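Carbonic anhydrase (Porphyridium purpureum, PDB 1DDZ) probably catalyses the reversible conversion of carbon dioxide and water to hydrogencarbonate and a proton, as a zinc-dependent beta-class carbonic anhydrase. Local coordinates at residues N97-C102 and Y131-A136; L126-Y131 and V212-G217; N351-C356 and Y385-C390; V379-H384 and E440-V445. One frame throughout, in Å; residues are numbered along the deposited sequence.

Interaction 1: residues N97-C102 and Y131-A136; sequences NIANQC and YGCGGA. With ZN (zinc ion), chain C.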
loop_
_atom_site.group_PDB
_atom_site.type_symbol
_atom_site.label_atom_id
_atom_site.label_comp_id
_atom_site.label_asym_id
_atom_site.label_seq_id
_atom_site.Cartn_x
_atom_site.Cartn_y
_atom_site.Cartn_z
ATOM N N ASN A 97 8.188 -4.251 10.747
ATOM C CA ASN A 97 7.079 -4.872 10.047
ATOM C C ASN A 97 7.385 -6.356 9.935
ATOM O O ASN A 97 8.396 -6.818 10.474
ATOM C CB ASN A 97 6.864 -4.218 8.674
ATOM C CG ASN A 97 8.009 -4.477 7.713
ATOM O OD1 ASN A 97 8.781 -5.424 7.895
ATOM N ND2 ASN A 97 8.132 -3.638 6.701
ATOM N N ILE A 98 6.491 -7.109 9.303
ATOM C CA ILE A 98 6.683 -8.546 9.140
ATOM C C ILE A 98 7.828 -8.824 8.167
ATOM O O ILE A 98 7.778 -8.431 6.992
ATOM C CB ILE A 98 5.382 -9.246 8.624
ATOM C CG1 ILE A 98 4.275 -9.175 9.685
ATOM C CG2 ILE A 98 5.676 -10.720 8.247
ATOM C CD1 ILE A 98 4.607 -9.917 10.968
ATOM N N ALA A 99 8.862 -9.490 8.671
ATOM C CA ALA A 99 10.035 -9.871 7.887
ATOM C C ALA A 99 10.867 -8.736 7.325
ATOM O O ALA A 99 11.436 -8.865 6.243
ATOM C CB ALA A 99 9.638 -10.833 6.764
ATOM N N ASN A 100 10.930 -7.612 8.048
ATOM C CA ASN A 100 11.745 -6.452 7.646
ATOM C C ASN A 100 11.728 -6.116 6.146
ATOM O O ASN A 100 12.765 -5.889 5.526
ATOM C CB ASN A 100 13.205 -6.590 8.169
ATOM C CG ASN A 100 13.823 -7.981 7.905
ATOM O OD1 ASN A 100 13.692 -8.893 8.715
ATOM N ND2 ASN A 100 14.493 -8.129 6.783
ATOM N N GLN A 101 10.527 -6.009 5.599
ATOM C CA GLN A 101 10.345 -5.728 4.197
ATOM C C GLN A 101 10.486 -4.275 3.829
ATOM O O GLN A 101 10.101 -3.381 4.585
ATOM C CB GLN A 101 8.967 -6.214 3.746
ATOM C CG GLN A 101 8.789 -7.705 3.798
ATOM C CD GLN A 101 9.731 -8.432 2.851
ATOM O OE1 GLN A 101 10.692 -9.080 3.278
ATOM N NE2 GLN A 101 9.495 -8.284 1.561
ATOM N N CYS A 102 11.000 -4.064 2.626
ATOM C CA CYS A 102 11.171 -2.758 2.069
ATOM C C CYS A 102 10.547 -2.829 0.679
ATOM O O CYS A 102 11.227 -2.689 -0.336
ATOM C CB CYS A 102 12.642 -2.361 2.016
ATOM S SG CYS A 102 13.355 -2.106 3.644
ATOM N N TYR A 131 17.848 -14.578 12.058
ATOM C CA TYR A 131 17.680 -16.002 11.786
ATOM C C TYR A 131 16.468 -16.515 12.543
ATOM O O TYR A 131 16.150 -15.992 13.605
ATOM C CB TYR A 131 18.946 -16.776 12.161
ATOM C CG TYR A 131 20.131 -16.400 11.301
ATOM C CD1 TYR A 131 21.301 -15.933 11.871
ATOM C CD2 TYR A 131 20.064 -16.484 9.909
ATOM C CE1 TYR A 131 22.375 -15.554 11.083
ATOM C CE2 TYR A 131 21.141 -16.108 9.104
ATOM C CZ TYR A 131 22.289 -15.645 9.700
ATOM O OH TYR A 131 23.363 -15.262 8.925
ATOM N N GLY A 132 15.757 -17.477 11.953
ATOM C CA GLY A 132 14.557 -18.017 12.582
ATOM C C GLY A 132 13.307 -17.146 12.415
ATOM O O GLY A 132 12.246 -17.460 12.955
ATOM N N CYS A 133 13.416 -16.081 11.627
ATOM C CA CYS A 133 12.304 -15.178 11.374
ATOM C C CYS A 133 10.993 -15.896 11.051
ATOM O O CYS A 133 10.901 -16.563 10.023
ATOM C CB CYS A 133 12.668 -14.244 10.225
ATOM S SG CYS A 133 11.415 -13.022 9.819
ATOM N N GLY A 134 9.987 -15.726 11.922
ATOM C CA GLY A 134 8.674 -16.324 11.719
ATOM C C GLY A 134 8.023 -15.914 10.406
ATOM O O GLY A 134 7.302 -16.699 9.797
ATOM N N GLY A 135 8.273 -14.689 9.947
ATOM C CA GLY A 135 7.695 -14.249 8.688
ATOM C C GLY A 135 8.278 -15.010 7.502
ATOM O O GLY A 135 7.556 -15.489 6.624
ATOM N N ALA A 136 9.600 -15.136 7.485
ATOM C CA ALA A 136 10.293 -15.843 6.413
ATOM C C ALA A 136 9.920 -17.318 6.436
ATOM O O ALA A 136 9.719 -17.936 5.399
ATOM C CB ALA A 136 11.795 -15.672 6.576
HETATM ZN ZN ZN C . 11.044 -12.214 11.963
HETATM O O HOH W 1 8.027 -11.686 11.135
#
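Ala99 rests against Cys133 and Gly135 where the loop after strand 92-97 meets the N-terminal end of helix 134-141, a junction that holds one of the zinc ligands of this beta-class carbonic anhydrase fold. The tight part is at Gly135. Ile98 CG2 comes to 4.1 Å from Gly135 CA, and Ala99 CB reaches the same CA at 4.4 Å. A beta carbon on Gly135 would fall about 3.0 Å from Ile98 CG2, which shows how closely the helix is pressed to the loop. Next to it, Ala99 CA lies 3.9 Å from Cys133 SG, so the loop backbone backs onto the metal-binding sulfur.

The looser part is bridged by water. One molecule accepts from Ala99 N at 3.4 Å and from Gly135 N at 3.2 Å, both weak bonds, and these two amides are not joined directly. The loop is braced from within by Asn97, whose carboxamide clasps Gln101: OD1 takes the Gln101 N-H in its plane, on a lone pair, while ND2 gives to Gln101 O. Trp151 NE1 bonds Ile98 O, and Asn183 ND2 bonds Ala99 O.

Cys133 is the N-cap residue. Its sulfur, anti to the backbone N (chi1 -178°), binds zinc together with Cys74, Asp76 and His130. Cys133 SG also accepts a weak but fairly straight capping bond from Ala136 N, at 3.6 Å and 163°.

Interaction 2: residues L126-Y131 and V212-G217; sequences LVCGHY and VVYGVG. With ZN (zinc ion), chain C.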
loop_
_atom_site.group_PDB
_atom_site.type_symbol
_atom_site.label_atom_id
_atom_site.label_comp_id
_atom_site.label_asym_id
_atom_site.label_seq_id
_atom_site.Cartn_x
_atom_site.Cartn_y
_atom_site.Cartn_z
ATOM N N LEU A 126 19.958 1.077 8.095
ATOM C CA LEU A 126 20.285 -0.333 8.273
ATOM C C LEU A 126 19.024 -1.188 8.076
ATOM O O LEU A 126 17.946 -0.848 8.590
ATOM C CB LEU A 126 20.826 -0.589 9.690
ATOM C CG LEU A 126 22.247 -0.139 10.057
ATOM C CD1 LEU A 126 22.444 -0.138 11.537
ATOM C CD2 LEU A 126 23.227 -1.104 9.464
ATOM N N VAL A 127 19.128 -2.252 7.288
ATOM C CA VAL A 127 18.005 -3.177 7.137
ATOM C C VAL A 127 18.512 -4.400 7.889
ATOM O O VAL A 127 19.572 -4.923 7.579
ATOM C CB VAL A 127 17.683 -3.530 5.687
ATOM C CG1 VAL A 127 16.545 -4.516 5.665
ATOM C CG2 VAL A 127 17.331 -2.296 4.899
ATOM N N CYS A 128 17.805 -4.805 8.936
ATOM C CA CYS A 128 18.252 -5.928 9.742
ATOM C C CYS A 128 17.255 -7.061 9.771
ATOM O O CYS A 128 16.081 -6.842 10.045
ATOM C CB CYS A 128 18.530 -5.472 11.178
ATOM S SG CYS A 128 19.022 -6.763 12.296
ATOM N N GLY A 129 17.746 -8.260 9.459
ATOM C CA GLY A 129 16.924 -9.448 9.472
ATOM C C GLY A 129 17.451 -10.282 10.613
ATOM O O GLY A 129 18.508 -9.962 11.163
ATOM N N HIS A 130 16.780 -11.379 10.938
ATOM C CA HIS A 130 17.224 -12.225 12.029
ATOM C C HIS A 130 16.934 -13.686 11.690
ATOM O O HIS A 130 15.912 -14.000 11.101
ATOM C CB HIS A 130 16.525 -11.813 13.333
ATOM C CG HIS A 130 15.030 -11.962 13.295
ATOM N ND1 HIS A 130 14.346 -12.762 14.178
ATOM C CD2 HIS A 130 14.095 -11.448 12.457
ATOM C CE1 HIS A 130 13.060 -12.741 13.884
ATOM N NE2 HIS A 130 12.874 -11.951 12.838
ATOM N N TYR A 131 17.848 -14.578 12.058
ATOM C CA TYR A 131 17.680 -16.002 11.786
ATOM C C TYR A 131 16.468 -16.515 12.543
ATOM O O TYR A 131 16.150 -15.992 13.605
ATOM C CB TYR A 131 18.946 -16.776 12.161
ATOM C CG TYR A 131 20.131 -16.400 11.301
ATOM C CD1 TYR A 131 21.301 -15.933 11.871
ATOM C CD2 TYR A 131 20.064 -16.484 9.909
ATOM C CE1 TYR A 131 22.375 -15.554 11.083
ATOM C CE2 TYR A 131 21.141 -16.108 9.104
ATOM C CZ TYR A 131 22.289 -15.645 9.700
ATOM O OH TYR A 131 23.363 -15.262 8.925
ATOM N N VAL A 212 22.283 -6.215 7.415
ATOM C CA VAL A 212 22.860 -6.871 8.570
ATOM C C VAL A 212 21.884 -7.975 9.043
ATOM O O VAL A 212 20.710 -7.917 8.721
ATOM C CB VAL A 212 23.139 -5.732 9.620
ATOM C CG1 VAL A 212 22.127 -5.713 10.747
ATOM C CG2 VAL A 212 24.567 -5.731 10.047
ATOM N N VAL A 213 22.381 -9.049 9.666
ATOM C CA VAL A 213 21.521 -10.135 10.198
ATOM C C VAL A 213 22.176 -10.540 11.486
ATOM O O VAL A 213 23.350 -10.268 11.676
ATOM C CB VAL A 213 21.576 -11.525 9.449
ATOM C CG1 VAL A 213 20.190 -12.005 9.017
ATOM C CG2 VAL A 213 22.632 -11.559 8.384
ATOM N N TYR A 214 21.453 -11.282 12.316
ATOM C CA TYR A 214 22.029 -11.786 13.530
ATOM C C TYR A 214 21.159 -12.916 13.989
ATOM O O TYR A 214 20.020 -13.052 13.543
ATOM C CB TYR A 214 22.103 -10.698 14.616
ATOM C CG TYR A 214 20.777 -10.336 15.259
ATOM C CD1 TYR A 214 20.400 -10.865 16.513
ATOM C CD2 TYR A 214 19.901 -9.469 14.622
ATOM C CE1 TYR A 214 19.152 -10.523 17.116
ATOM C CE2 TYR A 214 18.680 -9.133 15.199
ATOM C CZ TYR A 214 18.305 -9.656 16.435
ATOM O OH TYR A 214 17.059 -9.253 16.844
ATOM N N GLY A 215 21.706 -13.758 14.845
ATOM C CA GLY A 215 20.932 -14.834 15.421
ATOM C C GLY A 215 20.852 -14.418 16.871
ATOM O O GLY A 215 21.852 -13.969 17.444
ATOM N N VAL A 216 19.683 -14.553 17.480
ATOM C CA VAL A 216 19.494 -14.146 18.873
ATOM C C VAL A 216 20.380 -14.935 19.849
ATOM O O VAL A 216 20.631 -14.483 20.961
ATOM C CB VAL A 216 17.991 -14.227 19.284
ATOM C CG1 VAL A 216 17.563 -15.663 19.464
ATOM C CG2 VAL A 216 17.726 -13.421 20.543
ATOM N N GLY A 217 20.886 -16.087 19.409
ATOM C CA GLY A 217 21.747 -16.902 20.256
ATOM C C GLY A 217 23.085 -16.268 20.602
ATOM O O GLY A 217 23.764 -16.746 21.492
HETATM ZN ZN ZN C . 11.044 -12.214 11.963
#
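Tyr214 O is held by the N-H of Tyr131, with Tyr131 N at 3.0 Å and an N-H...O angle of 161°, and the CA-H of His130 adds a CA-H...O contact to the same oxygen. Strands 124-130 and 208-214 lie side by side and parallel in the central sheet, and are joined by a mainly helical beta-alpha-beta crossover. Further back, Val212 N gives to Val127 O at 3.0 Å and Gly129 N to Val212 O at 3.1 Å. Tyr214 N gives a weak bond to Gly129 O.

The Tyr131 ring crosses the Val213 side chain at about a right angle, with Val213 CG1 over one face, offset toward the rim, and its hydroxyl bonds to Glu181 of helix 172-193. An alanine in place of Tyr131 would probably leave Glu181 without that partner and open a gap over Val213. His130 CB lies over a face of the Tyr214 ring, 3.9 Å from CE2, while its imidazole leads away to bind zinc through NE2 at 2.0 Å. Cys128 SG is anti to the backbone N (chi1 178°), which carries it to the edge of that same ring, near its plane, 3.7 Å from Tyr214 CD2 and 82° off the ring normal.

Interaction 3: residues N351-C356 and Y385-C390; sequences NIANQC and YACGGC. With ZN (zinc ion), chain D.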
loop_
_atom_site.group_PDB
_atom_site.type_symbol
_atom_site.label_atom_id
_atom_site.label_comp_id
_atom_site.label_asym_id
_atom_site.label_seq_id
_atom_site.Cartn_x
_atom_site.Cartn_y
_atom_site.Cartn_z
ATOM N N ASN A 351 5.770 2.870 13.033
ATOM C CA ASN A 351 5.676 3.688 11.843
ATOM C C ASN A 351 5.615 5.157 12.307
ATOM O O ASN A 351 5.704 5.437 13.497
ATOM C CB ASN A 351 4.468 3.291 10.966
ATOM C CG ASN A 351 3.134 3.506 11.660
ATOM O OD1 ASN A 351 3.004 4.356 12.540
ATOM N ND2 ASN A 351 2.143 2.741 11.274
ATOM N N ILE A 352 5.533 6.081 11.367
ATOM C CA ILE A 352 5.488 7.490 11.689
ATOM C C ILE A 352 4.165 7.857 12.294
ATOM O O ILE A 352 3.125 7.779 11.617
ATOM C CB ILE A 352 5.694 8.381 10.435
ATOM C CG1 ILE A 352 7.110 8.217 9.917
ATOM C CG2 ILE A 352 5.522 9.864 10.800
ATOM C CD1 ILE A 352 8.152 8.482 10.972
ATOM N N ALA A 353 4.221 8.301 13.551
ATOM C CA ALA A 353 3.049 8.750 14.295
ATOM C C ALA A 353 2.083 7.636 14.683
ATOM O O ALA A 353 0.877 7.845 14.736
ATOM C CB ALA A 353 2.329 9.829 13.510
ATOM N N ASN A 354 2.626 6.445 14.915
ATOM C CA ASN A 354 1.854 5.271 15.326
ATOM C C ASN A 354 0.469 5.138 14.715
ATOM O O ASN A 354 -0.520 4.914 15.436
ATOM C CB ASN A 354 1.785 5.168 16.862
ATOM C CG ASN A 354 1.501 6.505 17.537
ATOM O OD1 ASN A 354 2.423 7.263 17.813
ATOM N ND2 ASN A 354 0.232 6.794 17.795
ATOM N N GLN A 355 0.425 5.230 13.379
ATOM C CA GLN A 355 -0.811 5.148 12.598
ATOM C C GLN A 355 -1.328 3.723 12.424
ATOM O O GLN A 355 -0.538 2.762 12.321
ATOM C CB GLN A 355 -0.609 5.738 11.209
ATOM C CG GLN A 355 -0.291 7.210 11.143
ATOM C CD GLN A 355 -1.459 8.057 11.528
ATOM O OE1 GLN A 355 -1.789 8.186 12.709
ATOM N NE2 GLN A 355 -2.067 8.682 10.549
ATOM N N CYS A 356 -2.655 3.601 12.434
ATOM C CA CYS A 356 -3.349 2.325 12.239
ATOM C C CYS A 356 -4.392 2.582 11.172
ATOM O O CYS A 356 -5.589 2.474 11.435
ATOM C CB CYS A 356 -4.046 1.868 13.528
ATOM S SG CYS A 356 -2.935 1.458 14.836
ATOM N N TYR A 385 4.264 12.096 23.838
ATOM C CA TYR A 385 4.186 13.559 23.835
ATOM C C TYR A 385 5.287 14.173 23.015
ATOM O O TYR A 385 6.354 13.603 22.885
ATOM C CB TYR A 385 4.190 14.107 25.249
ATOM C CG TYR A 385 2.916 13.774 25.968
ATOM C CD1 TYR A 385 2.936 13.166 27.214
ATOM C CD2 TYR A 385 1.679 14.033 25.376
ATOM C CE1 TYR A 385 1.758 12.823 27.862
ATOM C CE2 TYR A 385 0.497 13.691 26.014
ATOM C CZ TYR A 385 0.545 13.084 27.254
ATOM O OH TYR A 385 -0.618 12.720 27.888
ATOM N N ALA A 386 4.972 15.277 22.364
ATOM C CA ALA A 386 5.927 15.969 21.505
ATOM C C ALA A 386 6.350 15.190 20.243
ATOM O O ALA A 386 7.320 15.554 19.590
ATOM C CB ALA A 386 7.160 16.420 22.310
ATOM N N CYS A 387 5.583 14.158 19.880
ATOM C CA CYS A 387 5.843 13.361 18.673
ATOM C C CYS A 387 6.156 14.220 17.423
ATOM O O CYS A 387 5.301 14.971 16.940
ATOM C CB CYS A 387 4.634 12.451 18.382
ATOM S SG CYS A 387 4.818 11.385 16.911
ATOM N N GLY A 388 7.350 14.035 16.862
ATOM C CA GLY A 388 7.772 14.774 15.678
ATOM C C GLY A 388 6.944 14.494 14.447
ATOM O O GLY A 388 6.763 15.365 13.594
ATOM N N GLY A 389 6.412 13.281 14.350
ATOM C CA GLY A 389 5.571 12.955 13.205
ATOM C C GLY A 389 4.270 13.750 13.245
ATOM O O GLY A 389 3.795 14.269 12.231
ATOM N N CYS A 390 3.688 13.835 14.438
ATOM C CA CYS A 390 2.450 14.588 14.641
ATOM C C CYS A 390 2.697 16.071 14.480
ATOM O O CYS A 390 1.877 16.761 13.904
ATOM C CB CYS A 390 1.848 14.303 16.009
ATOM S SG CYS A 390 1.163 12.639 16.110
HETATM ZN ZN ZN D . 6.708 10.124 17.200
#
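Apolar contacts carry the meeting of Ala353 with Cys390 and of Ile352 with Gly389. Ala353 CB lies 4.0 Å from Cys390 SG, and Ile352 CG2 comes to 3.9 Å from Gly389 CA, the helix glycine allowing this approach. The Cys390 sulfur stands anti to its own carbonyl carbon (chi1 -71°), which swings it to the Ala353 methyl.

Metal binding and helix capping meet at Cys387. Cys387 SG binds zinc at 2.3 Å, with Cys328, Asp330 and His384 completing the site, and at the N-cap it accepts a weak bond from Cys390 N at 3.7 Å. Ala353 CA sits 4.1 Å from Cys387 SG.

Hydrogen bonds within the loop keep its shape. A type II turn runs from Asn351 to Asn354, and the Asn351 carboxamide spans it: OD1 accepts from Gln355 N at 2.8 Å, while ND2 gives to Gln355 O at 2.9 Å in a 170° bond.

The loop leaves strand 346-351 and meets the start of helix 388-392. Helix 426-447 touches Asn354, Gln355 and Cys387, helix 407-414 touches Ala353, and helix 107-119, from the other carbonic anhydrase half of the chain, packs on Ile352.

Interaction 4: residues V379-H384 and E440-V445; sequences VVVCGH and EQMHNV. With ZN (zinc ion), chain D.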
loop_
_atom_site.group_PDB
_atom_site.type_symbol
_atom_site.label_atom_id
_atom_site.label_comp_id
_atom_site.label_asym_id
_atom_site.label_seq_id
_atom_site.Cartn_x
_atom_site.Cartn_y
_atom_site.Cartn_z
ATOM N N VAL A 379 -3.499 -5.667 22.457
ATOM C CA VAL A 379 -2.914 -4.896 21.385
ATOM C C VAL A 379 -2.825 -3.510 22.001
ATOM O O VAL A 379 -3.841 -2.985 22.477
ATOM C CB VAL A 379 -3.797 -4.854 20.127
ATOM C CG1 VAL A 379 -3.220 -3.871 19.115
ATOM C CG2 VAL A 379 -3.885 -6.260 19.502
ATOM N N VAL A 380 -1.618 -2.957 22.060
ATOM C CA VAL A 380 -1.410 -1.631 22.624
ATOM C C VAL A 380 -1.007 -0.611 21.565
ATOM O O VAL A 380 -0.081 -0.868 20.808
ATOM C CB VAL A 380 -0.296 -1.665 23.714
ATOM C CG1 VAL A 380 -0.025 -0.256 24.265
ATOM C CG2 VAL A 380 -0.686 -2.606 24.847
ATOM N N VAL A 381 -1.747 0.493 21.443
ATOM C CA VAL A 381 -1.374 1.564 20.508
ATOM C C VAL A 381 -0.730 2.624 21.412
ATOM O O VAL A 381 -1.377 3.152 22.330
ATOM C CB VAL A 381 -2.585 2.201 19.734
ATOM C CG1 VAL A 381 -2.110 3.381 18.894
ATOM C CG2 VAL A 381 -3.254 1.173 18.820
ATOM N N CYS A 382 0.552 2.897 21.180
ATOM C CA CYS A 382 1.274 3.854 21.995
ATOM C C CYS A 382 1.750 5.083 21.253
ATOM O O CYS A 382 2.432 4.983 20.232
ATOM C CB CYS A 382 2.469 3.183 22.650
ATOM S SG CYS A 382 3.391 4.257 23.798
ATOM N N GLY A 383 1.294 6.238 21.724
ATOM C CA GLY A 383 1.725 7.503 21.152
ATOM C C GLY A 383 2.687 8.115 22.168
ATOM O O GLY A 383 2.877 7.546 23.239
ATOM N N HIS A 384 3.289 9.258 21.875
ATOM C CA HIS A 384 4.218 9.879 22.827
ATOM C C HIS A 384 4.153 11.397 22.706
ATOM O O HIS A 384 3.995 11.930 21.600
ATOM C CB HIS A 384 5.679 9.342 22.666
ATOM C CG HIS A 384 6.290 9.583 21.314
ATOM N ND1 HIS A 384 7.380 10.399 21.133
ATOM C CD2 HIS A 384 5.931 9.158 20.077
ATOM C CE1 HIS A 384 7.662 10.479 19.845
ATOM N NE2 HIS A 384 6.796 9.737 19.174
ATOM N N GLU A 440 -8.170 7.566 18.234
ATOM C CA GLU A 440 -8.660 7.340 16.894
ATOM C C GLU A 440 -8.011 6.062 16.330
ATOM O O GLU A 440 -8.689 5.225 15.740
ATOM C CB GLU A 440 -8.310 8.557 16.046
ATOM C CG GLU A 440 -9.319 8.937 14.973
ATOM C CD GLU A 440 -10.637 9.470 15.540
ATOM O OE1 GLU A 440 -11.552 8.663 15.784
ATOM O OE2 GLU A 440 -10.778 10.702 15.704
ATOM N N GLN A 441 -6.713 5.860 16.584
ATOM C CA GLN A 441 -6.015 4.666 16.076
ATOM C C GLN A 441 -6.503 3.399 16.767
ATOM O O GLN A 441 -6.613 2.359 16.135
ATOM C CB GLN A 441 -4.494 4.815 16.160
ATOM C CG GLN A 441 -3.965 6.048 15.431
ATOM C CD GLN A 441 -4.600 6.256 14.072
ATOM O OE1 GLN A 441 -4.603 5.360 13.243
ATOM N NE2 GLN A 441 -5.139 7.442 13.838
ATOM N N MET A 442 -6.846 3.497 18.051
ATOM C CA MET A 442 -7.396 2.365 18.795
ATOM C C MET A 442 -8.725 1.990 18.154
ATOM O O MET A 442 -9.053 0.814 17.995
ATOM C CB MET A 442 -7.739 2.766 20.207
ATOM C CG MET A 442 -6.624 2.854 21.185
ATOM S SD MET A 442 -7.367 3.626 22.658
ATOM C CE MET A 442 -8.368 2.354 23.234
ATOM N N HIS A 443 -9.526 3.011 17.858
ATOM C CA HIS A 443 -10.819 2.810 17.238
ATOM C C HIS A 443 -10.611 1.979 15.982
ATOM O O HIS A 443 -11.243 0.939 15.840
ATOM C CB HIS A 443 -11.473 4.149 16.894
ATOM C CG HIS A 443 -12.948 4.055 16.630
ATOM N ND1 HIS A 443 -13.796 5.142 16.717
ATOM C CD2 HIS A 443 -13.724 3.009 16.261
ATOM C CE1 HIS A 443 -15.023 4.774 16.406
ATOM N NE2 HIS A 443 -15.009 3.484 16.124
ATOM N N ASN A 444 -9.678 2.409 15.133
ATOM C CA ASN A 444 -9.344 1.716 13.892
ATOM C C ASN A 444 -8.956 0.252 14.110
ATOM O O ASN A 444 -9.432 -0.612 13.389
ATOM C CB ASN A 444 -8.222 2.436 13.144
ATOM C CG ASN A 444 -8.649 3.763 12.581
ATOM O OD1 ASN A 444 -9.804 4.151 12.703
ATOM N ND2 ASN A 444 -7.720 4.463 11.928
ATOM N N VAL A 445 -8.134 -0.072 15.108
ATOM C CA VAL A 445 -7.809 -1.490 15.279
ATOM C C VAL A 445 -9.026 -2.272 15.747
ATOM O O VAL A 445 -9.199 -3.413 15.360
ATOM C CB VAL A 445 -6.493 -1.801 16.124
ATOM C CG1 VAL A 445 -5.713 -0.566 16.434
ATOM C CG2 VAL A 445 -6.751 -2.634 17.341
HETATM ZN ZN ZN D . 6.708 10.124 17.200
#
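Val381 packs against Gln441 and Val445 where helix 426-447 lies on a face of the central sheet in the second carbonic anhydrase half. Its two methyls divide the work. Val381 CG1, anti to the backbone N (chi1 175°), meets Gln441 CB at 3.9 Å, while Val381 CG2 meets Val445 CG1 at 3.8 Å. Met442 comes alongside, its CG 4.3 Å from Val381 CB. The other branch of Val445 turns to the preceding strand residue on this face: Val445 CG2 lies 4.1 Å from Val379 CG1. Val379 and Val381 each run alongside Val445, pointing the opposite way to it. The first shell is thus purely apolar, and Val380, between the two valines, points away from the helix.

A step outward, polar groups tie the helix to the loop at Cys356. Gln441 offers only its CB to the strand; its chain bends at chi2 (-44°) and carries OE1 off to accept from Cys356 N. Asn444 ND2 bonds Cys356 O, so two helix side chains hold both backbone polar groups of that loop residue. Within the helix, Val445 N bonds Gln441 O at 3.0 Å.

The segments run at 157°, nearly antiparallel, with their axes 8.8 Å apart. Strand 378-384 lies between strands 323-328 and 462-468 and leads on to His384, which binds zinc through NE2, while helix 12-25 packs on Met442 and stacks Phe17 on His443.

Overall arrangement
Interactions 1 and 2 converge on one zinc ion, interactions 3 and 4 on the other, so each carbonic anhydrase half supplies its own metal site. In the first half the contacts share Tyr131, their centres are 10 Å apart, and Asn100 CG packs 3.3 Å from Cys128 O. In the second half the centres of interactions 3 and 4 are 11 Å apart; Asn354 CG is 3.2 Å from Cys382 O, and Asn354 OD1 is 3.4 Å from Gly383 CA. Interactions 1 and 3 are equivalent loop-to-helix junctions, on opposite sides of the chain's centre, with centres 23 Å and nearest atoms about 8 Å apart.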